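B-type Cna protein (Enterococcus faecium, PDB 6FWY) is a cell-wall-anchored surface protein of unknown function whose thioester domain, of a class with slipknot topology, may bind host targets covalently. Local coordinates at residues G198-A204 / S219-P225. Numbering follows the deposited sequence.
Sequences GMKIYDA and SFTIKVP
Lys223 passes its extended chain along CD1 and CE1 of Tyr202 and carries NZ over the ring face, 4.6 Å from the ring centroid and 22° off the ring normal, a cation-pi contact. The lysine chain runs roughly perpendicular to the tyrosine side chain. With CG of Tyr202 anti to its carbonyl carbon (chi1 -65°), the ring leans toward the neighbouring strand, and its CE1 lies 3.6 Å from Lys223 CD. Beneath this pair the strands run antiparallel. Two hydrogen-bonded pairs hold the register: Lys200 with Lys223, where Lys223 N reaches Lys200 O at 2.7 Å, and Tyr202 with Thr221, where Tyr202 N reaches Thr221 O at 2.8 Å. Between them, Ile201 and Ile222 form a non-hydrogen-bonded pair on the other face. There Ile201, Phe220 and Ile222 are buried; Ile201 and Phe220 project in the same direction, in van der Waals contact (CG2 to CD1 4.2 Å). Met199, just before the strand, brings CG to 4.0 Å from Ile222 CG2 at the border of this face. The Tyr202 and Lys223 face is partly open to solvent, and the ends are looser, with Gly198 and Ala204 exposed and Ala204 N 3.2 Å from Ser219 O at a poor angle for a bond. Strand 218-225 pairs on its far side with strand 172-181, where Thr221 OG1 hydrogen-bonds Thr176 OG1, while Ile201 pairs through its backbone with Ile209 of strand 208-209. Sandwich-like, the five-stranded antiparallel sheet packs Met199, Ile201, Phe220 and Ile222 against Leu189, Phe191, Leu233 and Phe235 of strands 185-191 and 231-250.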
# COMPACT_ATOMS: atom_id res chain seq x y z
N GLY A 198 30.49 -27.18 -2.36
CA GLY A 198 29.75 -28.00 -1.38
C GLY A 198 28.92 -27.19 -0.39
O GLY A 198 28.44 -27.74 0.60
N MET A 199 28.74 -25.89 -0.65
CA MET A 199 27.88 -25.06 0.20
C MET A 199 26.43 -25.51 0.07
O MET A 199 25.97 -25.79 -1.02
CB MET A 199 28.02 -23.59 -0.20
CG MET A 199 27.39 -22.59 0.76
SD MET A 199 27.11 -21.01 -0.07
CE MET A 199 25.41 -21.28 -0.56
N LYS A 200 25.74 -25.60 1.19
CA LYS A 200 24.31 -25.93 1.21
C LYS A 200 23.52 -24.91 2.03
O LYS A 200 24.07 -24.25 2.89
CB LYS A 200 24.10 -27.33 1.78
CG LYS A 200 24.63 -28.43 0.88
CD LYS A 200 24.41 -29.80 1.49
CE LYS A 200 25.27 -30.84 0.78
NZ LYS A 200 24.85 -31.00 -0.66
N ILE A 201 22.23 -24.83 1.72
CA ILE A 201 21.28 -23.97 2.43
C ILE A 201 20.13 -24.85 2.95
O ILE A 201 19.63 -25.71 2.23
CB ILE A 201 20.71 -22.86 1.53
CG1 ILE A 201 21.83 -22.23 0.67
CG2 ILE A 201 19.98 -21.83 2.38
CD1 ILE A 201 21.42 -21.09 -0.22
N TYR A 202 19.72 -24.63 4.20
CA TYR A 202 18.60 -25.35 4.82
C TYR A 202 17.54 -24.40 5.37
O TYR A 202 17.87 -23.33 5.87
CB TYR A 202 19.11 -26.29 5.94
CG TYR A 202 19.98 -27.42 5.41
CD1 TYR A 202 21.31 -27.21 5.16
CD2 TYR A 202 19.45 -28.67 5.13
CE1 TYR A 202 22.12 -28.22 4.64
CE2 TYR A 202 20.25 -29.71 4.63
CZ TYR A 202 21.59 -29.45 4.36
OH TYR A 202 22.43 -30.42 3.88
N ASP A 203 16.26 -24.78 5.26
CA ASP A 203 15.15 -24.02 5.85
C ASP A 203 15.08 -24.27 7.36
O ASP A 203 15.90 -25.00 7.91
CB ASP A 203 13.80 -24.30 5.13
CG ASP A 203 13.27 -25.74 5.32
OD1 ASP A 203 13.65 -26.46 6.27
OD2 ASP A 203 12.43 -26.15 4.50
N ALA A 204 14.10 -23.65 8.02
CA ALA A 204 13.94 -23.73 9.48
C ALA A 204 13.62 -25.12 10.00
O ALA A 204 13.85 -25.40 11.17
CB ALA A 204 12.84 -22.77 9.94
N SER A 219 13.50 -18.69 9.41
CA SER A 219 14.96 -18.70 9.41
C SER A 219 15.49 -19.67 8.39
O SER A 219 14.76 -20.49 7.86
CB SER A 219 15.50 -19.01 10.81
OG SER A 219 14.86 -20.12 11.38
N PHE A 220 16.77 -19.52 8.08
CA PHE A 220 17.49 -20.48 7.26
C PHE A 220 18.92 -20.58 7.74
O PHE A 220 19.38 -19.74 8.49
CB PHE A 220 17.43 -20.11 5.76
CG PHE A 220 18.08 -18.82 5.42
CD1 PHE A 220 19.44 -18.77 5.14
CD2 PHE A 220 17.35 -17.66 5.39
CE1 PHE A 220 20.06 -17.56 4.87
CE2 PHE A 220 17.94 -16.45 5.07
CZ PHE A 220 19.31 -16.40 4.83
N THR A 221 19.61 -21.61 7.27
CA THR A 221 20.99 -21.88 7.65
C THR A 221 21.82 -22.13 6.39
O THR A 221 21.42 -22.87 5.52
CB THR A 221 21.04 -23.05 8.64
OG1 THR A 221 20.38 -22.67 9.85
CG2 THR A 221 22.47 -23.43 8.99
N ILE A 222 22.97 -21.45 6.31
CA ILE A 222 23.98 -21.69 5.30
C ILE A 222 25.04 -22.60 5.92
O ILE A 222 25.45 -22.38 7.06
CB ILE A 222 24.62 -20.37 4.79
CG1 ILE A 222 23.55 -19.54 4.08
CG2 ILE A 222 25.77 -20.65 3.82
CD1 ILE A 222 23.99 -18.16 3.65
N LYS A 223 25.47 -23.61 5.16
CA LYS A 223 26.46 -24.57 5.62
C LYS A 223 27.66 -24.62 4.69
O LYS A 223 27.49 -24.80 3.49
CB LYS A 223 25.83 -25.95 5.75
CG LYS A 223 24.65 -25.97 6.70
CD LYS A 223 24.39 -27.33 7.28
CE LYS A 223 23.20 -27.28 8.23
NZ LYS A 223 22.98 -28.54 8.97
N VAL A 224 28.85 -24.45 5.24
CA VAL A 224 30.09 -24.36 4.49
C VAL A 224 30.96 -25.52 4.98
O VAL A 224 31.21 -25.61 6.18
CB VAL A 224 30.81 -23.01 4.73
CG1 VAL A 224 32.15 -22.94 4.00
CG2 VAL A 224 29.91 -21.85 4.30
N PRO A 225 31.40 -26.41 4.08
CA PRO A 225 32.21 -27.56 4.54
C PRO A 225 33.45 -27.14 5.33
O PRO A 225 34.14 -26.18 4.94
CB PRO A 225 32.60 -28.26 3.24
CG PRO A 225 31.57 -27.88 2.26
CD PRO A 225 31.16 -26.48 2.62